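Local coordinates for flagellar hook protein FlgE (Caulobacter crescentus CB15, PDB 5AY6), which probably builds, as the subunit of the flagellar hook, the flexible universal joint that passes motor torque to the filament, here as a fragment of the whole protein, at residues A[173-181]-A[268-279]; A[20-28]-A[138-146]. One frame throughout, in Å; residues are numbered along the deposited sequence.

The two contacts lie in different domains of an elongated, all-beta fragment, on opposite sides of its centre. Contact 2 (20-28 with 138-146) belongs to the third FlgE domain and sits near the middle, about 12 Å from the chain's centre; contact 1 (173-181 with 268-279) belongs to the FlaE D2 domain, with its centre about 28 Å out. Their centres are about 37 Å apart and their nearest atoms about 19 Å, so they do not touch. Along the chain they follow in series, contact 2 closing before contact 1 opens. Each joins segments far apart in sequence, one at a sheet-edge hairpin and the other near the junction of the domains.

Contact 1 (A[173-181]-A[268-279]); sequences LSDSKGGQR and WADALGIDEQEV
Arg181 and Trp268 meet where the beta-hairpin of strands 167-174 and 180-189 lies against the loop leading into strand 277-291, in the FlaE D2 domain. The packed side is built on Ile274, whose CD1 sits 3.4 Å above the plane of the Trp268 ring, near the rim, while its CG2 comes 3.7 Å from Asp175 CG. Arginine suits this place because its long bent chain has apolar methylenes that cross the tryptophan ring obliquely, Arg181 CD lying 3.7 Å from Trp268 CZ3, and a charged end. There Leu272 CD2 covers one guanidinium face and Asp175 OD2 forms a salt bridge with Arg181 NE. Asp175 also shapes the hairpin loop: its OD1 accepts from the backbone N of Lys177 and of Gly179, which approach from opposite faces of the carboxylate, and the first bond makes an Asx turn.

Farther along, Leu173 and Val279 approach tip to tip. Beside them Gln277 NE2 donates to Ser174 O at 2.9 Å, sitting above the carbonyl plane of Ser174, while the oxygen lies close to the amide plane of Gln277. NE2 also bonds Thr4 O; a primary amide has two N-H groups, and here both find acceptors, which suits a buried place. Water 1 bridges the chains, held by Ser176 N, Asp275 O and Gln277 OE1.

The solvent side, with exposed Lys177, Gly273 and Asp275, is looser. Lys177 reaches it with its chain extended beyond CG; its NZ donates to Leu272 O at 3.0 Å, and water 2 links NZ to Gly273 O. Ser176 OG takes a nearly straight bond, 169° at the hydrogen, from Asp275 N at 2.9 Å.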
loop_
_atom_site.group_PDB
_atom_site.type_symbol
_atom_site.label_atom_id
_atom_site.label_comp_id
_atom_site.label_asym_id
_atom_site.label_seq_id
_atom_site.Cartn_x
_atom_site.Cartn_y
_atom_site.Cartn_z
ATOM N N LEU A 173 13.270 -17.823 10.521
ATOM C CA LEU A 173 13.958 -17.482 11.759
ATOM C C LEU A 173 14.050 -18.699 12.669
ATOM O O LEU A 173 13.101 -19.476 12.771
ATOM C CB LEU A 173 13.232 -16.350 12.494
ATOM C CG LEU A 173 12.993 -15.013 11.794
ATOM C CD1 LEU A 173 12.258 -14.058 12.726
ATOM C CD2 LEU A 173 14.299 -14.400 11.333
ATOM N N SER A 174 15.194 -18.870 13.324
ATOM C CA SER A 174 15.296 -19.824 14.419
ATOM C C SER A 174 14.991 -19.094 15.718
ATOM O O SER A 174 15.603 -18.072 16.013
ATOM C CB SER A 174 16.683 -20.466 14.474
ATOM O OG SER A 174 16.941 -21.200 13.293
ATOM N N ASP A 175 14.042 -19.604 16.492
ATOM C CA ASP A 175 13.652 -18.917 17.717
ATOM C C ASP A 175 14.529 -19.359 18.877
ATOM O O ASP A 175 15.507 -20.080 18.684
ATOM C CB ASP A 175 12.168 -19.151 18.034
ATOM C CG ASP A 175 11.797 -20.623 18.098
ATOM O OD1 ASP A 175 12.598 -21.432 18.606
ATOM O OD2 ASP A 175 10.684 -20.968 17.648
ATOM N N SER A 176 14.169 -18.937 20.083
ATOM C CA SER A 176 14.971 -19.234 21.266
ATOM C C SER A 176 14.928 -20.712 21.660
ATOM O O SER A 176 15.664 -21.137 22.546
ATOM C CB SER A 176 14.511 -18.373 22.440
ATOM O OG SER A 176 13.137 -18.599 22.720
ATOM N N LYS A 177 14.060 -21.486 21.016
ATOM C CA LYS A 177 13.981 -22.923 21.273
ATOM C C LYS A 177 14.559 -23.728 20.118
ATOM O O LYS A 177 14.649 -24.952 20.186
ATOM C CB LYS A 177 12.537 -23.356 21.524
ATOM C CG LYS A 177 11.971 -22.898 22.852
ATOM C CD LYS A 177 10.538 -23.370 23.026
ATOM C CE LYS A 177 10.027 -23.059 24.424
ATOM N NZ LYS A 177 8.598 -23.442 24.599
ATOM N N GLY A 178 14.944 -23.035 19.053
ATOM C CA GLY A 178 15.499 -23.694 17.885
ATOM C C GLY A 178 14.445 -24.072 16.860
ATOM O O GLY A 178 14.759 -24.681 15.835
ATOM N N GLY A 179 13.192 -23.716 17.136
ATOM C CA GLY A 179 12.114 -23.937 16.190
ATOM C C GLY A 179 12.205 -22.938 15.055
ATOM O O GLY A 179 12.940 -21.959 15.149
ATOM N N GLN A 180 11.463 -23.175 13.978
ATOM C CA GLN A 180 11.529 -22.281 12.829
ATOM C C GLN A 180 10.254 -21.458 12.687
ATOM O O GLN A 180 9.167 -21.996 12.467
ATOM C CB GLN A 180 11.805 -23.064 11.539
ATOM C CG GLN A 180 12.071 -22.168 10.329
ATOM C CD GLN A 180 12.578 -22.932 9.112
ATOM O OE1 GLN A 180 13.651 -23.536 9.144
ATOM N NE2 GLN A 180 11.809 -22.900 8.031
ATOM N N ARG A 181 10.404 -20.145 12.844
ATOM C CA ARG A 181 9.333 -19.187 12.583
ATOM C C ARG A 181 9.539 -18.568 11.212
ATOM O O ARG A 181 10.609 -18.032 10.926
ATOM C CB ARG A 181 9.304 -18.081 13.640
ATOM C CG ARG A 181 9.328 -18.571 15.066
ATOM C CD ARG A 181 7.942 -18.978 15.523
ATOM N NE ARG A 181 8.021 -20.185 16.334
ATOM C CZ ARG A 181 7.646 -21.387 15.919
ATOM N NH1 ARG A 181 7.131 -21.538 14.708
ATOM N NH2 ARG A 181 7.758 -22.433 16.727
ATOM N N TRP A 268 4.925 -12.793 20.225
ATOM C CA TRP A 268 4.850 -14.231 19.954
ATOM C C TRP A 268 3.645 -14.870 20.642
ATOM O O TRP A 268 3.307 -14.521 21.770
ATOM C CB TRP A 268 6.121 -14.950 20.422
ATOM C CG TRP A 268 7.364 -14.682 19.628
ATOM C CD1 TRP A 268 8.559 -14.220 20.109
ATOM C CD2 TRP A 268 7.550 -14.883 18.225
ATOM N NE1 TRP A 268 9.473 -14.117 19.090
ATOM C CE2 TRP A 268 8.879 -14.521 17.918
ATOM C CE3 TRP A 268 6.724 -15.335 17.187
ATOM C CZ2 TRP A 268 9.401 -14.587 16.628
ATOM C CZ3 TRP A 268 7.244 -15.403 15.902
ATOM C CH2 TRP A 268 8.569 -15.031 15.637
ATOM N N ALA A 269 3.004 -15.810 19.958
ATOM C CA ALA A 269 1.886 -16.538 20.544
ATOM C C ALA A 269 2.320 -17.204 21.844
ATOM O O ALA A 269 3.438 -17.712 21.946
ATOM C CB ALA A 269 1.350 -17.572 19.567
ATOM N N ASP A 270 1.446 -17.173 22.843
ATOM C CA ASP A 270 1.700 -17.824 24.126
ATOM C C ASP A 270 2.205 -19.259 24.016
ATOM O O ASP A 270 3.167 -19.648 24.688
ATOM C CB ASP A 270 0.429 -17.846 24.963
ATOM C CG ASP A 270 0.619 -18.560 26.293
ATOM O OD1 ASP A 270 1.640 -18.314 26.975
ATOM O OD2 ASP A 270 -0.237 -19.403 26.642
ATOM N N ALA A 271 1.531 -20.042 23.179
ATOM C CA ALA A 271 1.807 -21.472 23.026
ATOM C C ALA A 271 3.246 -21.763 22.615
ATOM O O ALA A 271 3.809 -22.787 23.001
ATOM C CB ALA A 271 0.849 -22.078 22.007
ATOM N N LEU A 272 3.845 -20.862 21.842
ATOM C CA LEU A 272 5.215 -21.055 21.385
ATOM C C LEU A 272 6.196 -20.969 22.552
ATOM O O LEU A 272 7.208 -21.671 22.572
ATOM C CB LEU A 272 5.577 -20.025 20.308
ATOM C CG LEU A 272 4.669 -20.016 19.080
ATOM C CD1 LEU A 272 5.001 -18.852 18.157
ATOM C CD2 LEU A 272 4.768 -21.338 18.325
ATOM N N GLY A 273 5.887 -20.107 23.522
ATOM C CA GLY A 273 6.681 -19.976 24.733
ATOM C C GLY A 273 8.125 -19.586 24.478
ATOM O O GLY A 273 9.037 -20.076 25.147
ATOM N N ILE A 274 8.331 -18.698 23.511
ATOM C CA ILE A 274 9.672 -18.306 23.086
ATOM C C ILE A 274 9.990 -16.858 23.445
ATOM O O ILE A 274 9.090 -16.068 23.748
ATOM C CB ILE A 274 9.853 -18.500 21.570
ATOM C CG1 ILE A 274 8.752 -17.762 20.804
ATOM C CG2 ILE A 274 9.829 -19.981 21.217
ATOM C CD1 ILE A 274 8.841 -17.917 19.291
ATOM N N ASP A 275 11.279 -16.524 23.401
ATOM C CA ASP A 275 11.781 -15.223 23.848
ATOM C C ASP A 275 11.590 -14.107 22.833
ATOM O O ASP A 275 11.329 -14.351 21.657
ATOM C CB ASP A 275 13.272 -15.316 24.184
ATOM C CG ASP A 275 13.557 -16.265 25.331
ATOM O OD1 ASP A 275 12.683 -16.422 26.209
ATOM O OD2 ASP A 275 14.660 -16.855 25.353
ATOM N N GLU A 276 11.741 -12.875 23.312
ATOM C CA GLU A 276 11.792 -11.707 22.452
ATOM C C GLU A 276 12.822 -11.933 21.359
ATOM O O GLU A 276 13.896 -12.482 21.613
ATOM C CB GLU A 276 12.136 -10.459 23.263
ATOM C CG GLU A 276 12.466 -9.237 22.431
ATOM C CD GLU A 276 12.644 -8.002 23.289
ATOM O OE1 GLU A 276 11.758 -7.747 24.128
ATOM O OE2 GLU A 276 13.663 -7.296 23.133
ATOM N N GLN A 277 12.488 -11.528 20.141
ATOM C CA GLN A 277 13.379 -11.734 19.012
ATOM C C GLN A 277 13.578 -10.455 18.210
ATOM O O GLN A 277 12.752 -10.096 17.372
ATOM C CB GLN A 277 12.847 -12.849 18.113
ATOM C CG GLN A 277 13.817 -13.271 17.013
ATOM C CD GLN A 277 13.902 -14.780 16.844
ATOM O OE1 GLN A 277 13.075 -15.529 17.371
ATOM N NE2 GLN A 277 14.918 -15.234 16.111
ATOM N N GLU A 278 14.687 -9.775 18.479
ATOM C CA GLU A 278 15.077 -8.594 17.723
ATOM C C GLU A 278 15.950 -9.042 16.559
ATOM O O GLU A 278 16.965 -9.704 16.759
ATOM C CB GLU A 278 15.820 -7.600 18.616
ATOM C CG GLU A 278 16.250 -6.317 17.931
ATOM C CD GLU A 278 16.959 -5.367 18.879
ATOM O OE1 GLU A 278 17.191 -5.749 20.047
ATOM O OE2 GLU A 278 17.289 -4.240 18.456
ATOM N N VAL A 279 15.532 -8.705 15.343
ATOM C CA VAL A 279 16.231 -9.152 14.145
ATOM C C VAL A 279 16.557 -7.999 13.201
ATOM O O VAL A 279 15.670 -7.303 12.714
ATOM C CB VAL A 279 15.409 -10.196 13.366
ATOM C CG1 VAL A 279 16.282 -10.871 12.326
ATOM C CG2 VAL A 279 14.827 -11.234 14.301
HETATM O O HOH W 1 12.606 -16.464 20.228
HETATM O O HOH W 2 8.857 -22.302 27.424
#

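Contact 2 (A[20-28]-A[138-146]); sequences AAAVSYKVG and EVVAGKLYD
Tyr25 lays one face of its ring on the backbone of Gly142, and no other residue of the contact buries more surface. Gly142 CA stands 3.5 Å from the centroid of the Tyr25 ring and only 10° off the ring normal, a CH-pi contact over the middle of the ring. Glycine suits the place because a CB here would point at the tyrosine and clash with CD2. The ring reaches its seat with CG anti to the backbone N (chi1 168°). Its edge meets Glu138 O, and water 4 lies in the ring plane there, linking Tyr25 OH to that carbonyl oxygen.

Leu144 packs beside it. Its CD2 methyl is wedged between Tyr25 CB, at 3.6 Å, and Ala22 O, at 3.4 Å. Farther into the domain the same side chain touches Tyr52 of strand 45-53 and Tyr67 of strand 64-73, so a branched aliphatic residue serves several surfaces at once.

Ala22, the third of the group, contributes mostly through its backbone; its small side chain lets the two chains come close, with Ala22 CA and Leu144 CA 5.0 Å apart. Ala22 O receives the hydrogen bond of Tyr145 N at 2.8 Å, and Leu144 CA-H also points to this oxygen. Next to this bond the side chains of Val23 and Tyr145 lie side by side, pointing the same way, with Val23 CG2 near Tyr145 CB, while the phenol of Tyr145 goes on to Glu199. Water 3 accompanies the link, donating to both Ala21 O and Gly142 O.

The arrangement brings the start of edge strand 24-39, in a five-stranded antiparallel sheet, and the loop before it against the turn that follows the short helix 137-140, a type I beta turn from Val140 to Lys143, Lys143 leaving helical angles with positive phi.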
loop_
_atom_site.group_PDB
_atom_site.type_symbol
_atom_site.label_atom_id
_atom_site.label_comp_id
_atom_site.label_asym_id
_atom_site.label_seq_id
_atom_site.Cartn_x
_atom_site.Cartn_y
_atom_site.Cartn_z
ATOM N N ALA A 20 -1.318 -4.314 -10.030
ATOM C CA ALA A 20 -2.514 -5.150 -9.947
ATOM C C ALA A 20 -3.782 -4.301 -9.932
ATOM O O ALA A 20 -3.780 -3.166 -9.452
ATOM C CB ALA A 20 -2.463 -6.036 -8.717
ATOM N N ALA A 21 -4.864 -4.866 -10.456
ATOM C CA ALA A 21 -6.167 -4.210 -10.445
ATOM C C ALA A 21 -6.623 -3.882 -9.023
ATOM O O ALA A 21 -7.387 -2.943 -8.818
ATOM C CB ALA A 21 -7.196 -5.078 -11.136
ATOM N N ALA A 22 -6.157 -4.653 -8.046
ATOM C CA ALA A 22 -6.495 -4.389 -6.648
ATOM C C ALA A 22 -5.716 -3.200 -6.074
ATOM O O ALA A 22 -6.024 -2.718 -4.987
ATOM C CB ALA A 22 -6.248 -5.634 -5.802
ATOM N N VAL A 23 -4.704 -2.731 -6.797
ATOM C CA VAL A 23 -3.955 -1.556 -6.361
ATOM C C VAL A 23 -4.326 -0.336 -7.202
ATOM O O VAL A 23 -4.505 0.760 -6.669
ATOM C CB VAL A 23 -2.429 -1.803 -6.419
ATOM C CG1 VAL A 23 -1.655 -0.502 -6.286
ATOM C CG2 VAL A 23 -2.018 -2.782 -5.326
ATOM N N SER A 24 -4.440 -0.527 -8.514
ATOM C CA SER A 24 -4.923 0.523 -9.410
ATOM C C SER A 24 -6.111 0.011 -10.213
ATOM O O SER A 24 -5.957 -0.781 -11.147
ATOM C CB SER A 24 -3.822 1.002 -10.351
ATOM O OG SER A 24 -2.807 1.669 -9.628
ATOM N N TYR A 25 -7.295 0.483 -9.852
ATOM C CA TYR A 25 -8.526 -0.067 -10.387
ATOM C C TYR A 25 -9.163 0.833 -11.438
ATOM O O TYR A 25 -9.621 1.933 -11.130
ATOM C CB TYR A 25 -9.507 -0.322 -9.240
ATOM C CG TYR A 25 -10.918 -0.628 -9.675
ATOM C CD1 TYR A 25 -11.229 -1.828 -10.299
ATOM C CD2 TYR A 25 -11.945 0.273 -9.436
ATOM C CE1 TYR A 25 -12.524 -2.116 -10.688
ATOM C CE2 TYR A 25 -13.244 -0.007 -9.822
ATOM C CZ TYR A 25 -13.525 -1.201 -10.446
ATOM O OH TYR A 25 -14.815 -1.484 -10.831
ATOM N N LYS A 26 -9.196 0.358 -12.682
ATOM C CA LYS A 26 -9.868 1.095 -13.747
ATOM C C LYS A 26 -11.355 0.789 -13.737
ATOM O O LYS A 26 -11.753 -0.368 -13.857
ATOM C CB LYS A 26 -9.286 0.757 -15.118
ATOM C CG LYS A 26 -9.925 1.556 -16.246
ATOM C CD LYS A 26 -9.953 0.773 -17.544
ATOM C CE LYS A 26 -8.560 0.317 -17.933
ATOM N NZ LYS A 26 -8.601 -0.855 -18.850
ATOM N N VAL A 27 -12.164 1.836 -13.594
ATOM C CA VAL A 27 -13.616 1.712 -13.559
ATOM C C VAL A 27 -14.169 1.200 -14.881
ATOM O O VAL A 27 -13.752 1.644 -15.949
ATOM C CB VAL A 27 -14.284 3.068 -13.238
ATOM C CG1 VAL A 27 -15.802 2.934 -13.210
ATOM C CG2 VAL A 27 -13.766 3.618 -11.919
ATOM N N GLY A 28 -15.107 0.263 -14.807
ATOM C CA GLY A 28 -15.854 -0.138 -15.984
ATOM C C GLY A 28 -15.439 -1.488 -16.524
ATOM O O GLY A 28 -14.599 -2.172 -15.946
ATOM N N GLU A 138 -18.262 3.820 -6.675
ATOM C CA GLU A 138 -17.488 3.246 -7.770
ATOM C C GLU A 138 -16.089 2.827 -7.330
ATOM O O GLU A 138 -15.557 1.828 -7.819
ATOM C CB GLU A 138 -17.430 4.227 -8.942
ATOM C CG GLU A 138 -18.812 4.480 -9.534
ATOM C CD GLU A 138 -18.782 5.045 -10.940
ATOM O OE1 GLU A 138 -17.681 5.319 -11.460
ATOM O OE2 GLU A 138 -19.869 5.212 -11.529
ATOM N N VAL A 139 -15.497 3.564 -6.394
ATOM C CA VAL A 139 -14.194 3.176 -5.873
ATOM C C VAL A 139 -14.339 2.009 -4.894
ATOM O O VAL A 139 -13.483 1.123 -4.851
ATOM C CB VAL A 139 -13.457 4.361 -5.193
ATOM C CG1 VAL A 139 -14.258 4.932 -4.024
ATOM C CG2 VAL A 139 -12.071 3.928 -4.731
ATOM N N VAL A 140 -15.427 1.997 -4.126
ATOM C CA VAL A 140 -15.690 0.911 -3.185
ATOM C C VAL A 140 -15.854 -0.404 -3.941
ATOM O O VAL A 140 -15.457 -1.464 -3.456
ATOM C CB VAL A 140 -16.945 1.204 -2.315
ATOM C CG1 VAL A 140 -17.533 -0.072 -1.732
ATOM C CG2 VAL A 140 -16.597 2.187 -1.201
ATOM N N ALA A 141 -16.401 -0.327 -5.150
ATOM C CA ALA A 141 -16.589 -1.517 -5.978
ATOM C C ALA A 141 -15.256 -2.157 -6.367
ATOM O O ALA A 141 -15.191 -3.351 -6.646
ATOM C CB ALA A 141 -17.391 -1.175 -7.226
ATOM N N GLY A 142 -14.196 -1.357 -6.380
ATOM C CA GLY A 142 -12.878 -1.840 -6.753
ATOM C C GLY A 142 -12.184 -2.676 -5.694
ATOM O O GLY A 142 -11.195 -3.349 -5.995
ATOM N N LYS A 143 -12.703 -2.634 -4.466
ATOM C CA LYS A 143 -12.127 -3.356 -3.328
ATOM C C LYS A 143 -10.608 -3.191 -3.265
ATOM O O LYS A 143 -9.859 -4.162 -3.371
ATOM C CB LYS A 143 -12.500 -4.837 -3.395
ATOM C CG LYS A 143 -14.011 -5.091 -3.394
ATOM C CD LYS A 143 -14.322 -6.582 -3.344
ATOM C CE LYS A 143 -15.775 -6.864 -3.705
ATOM N NZ LYS A 143 -16.725 -6.085 -2.863
ATOM N N LEU A 144 -10.163 -1.950 -3.106
ATOM C CA LEU A 144 -8.741 -1.635 -3.189
ATOM C C LEU A 144 -7.927 -2.096 -1.985
ATOM O O LEU A 144 -8.443 -2.235 -0.873
ATOM C CB LEU A 144 -8.545 -0.132 -3.378
ATOM C CG LEU A 144 -9.002 0.394 -4.739
ATOM C CD1 LEU A 144 -8.814 1.894 -4.816
ATOM C CD2 LEU A 144 -8.220 -0.305 -5.831
ATOM N N TYR A 145 -6.642 -2.324 -2.237
ATOM C CA TYR A 145 -5.672 -2.653 -1.202
ATOM C C TYR A 145 -5.673 -1.650 -0.061
ATOM O O TYR A 145 -5.730 -0.433 -0.279
ATOM C CB TYR A 145 -4.266 -2.726 -1.804
ATOM C CG TYR A 145 -3.159 -2.884 -0.783
ATOM C CD1 TYR A 145 -2.345 -1.811 -0.438
ATOM C CD2 TYR A 145 -2.929 -4.106 -0.166
ATOM C CE1 TYR A 145 -1.330 -1.953 0.496
ATOM C CE2 TYR A 145 -1.915 -4.259 0.762
ATOM C CZ TYR A 145 -1.124 -3.184 1.092
ATOM O OH TYR A 145 -0.123 -3.341 2.023
ATOM N N ASP A 146 -5.608 -2.177 1.155
ATOM C CA ASP A 146 -5.427 -1.366 2.352
ATOM C C ASP A 146 -4.541 -2.125 3.325
ATOM O O ASP A 146 -4.859 -3.251 3.695
ATOM C CB ASP A 146 -6.762 -1.038 3.007
ATOM C CG ASP A 146 -6.612 -0.044 4.137
ATOM O OD1 ASP A 146 -6.130 -0.443 5.219
ATOM O OD2 ASP A 146 -6.963 1.136 3.934
HETATM O O HOH W 3 -9.879 -4.049 -8.328
HETATM O O HOH W 4 -16.753 0.913 -9.973
#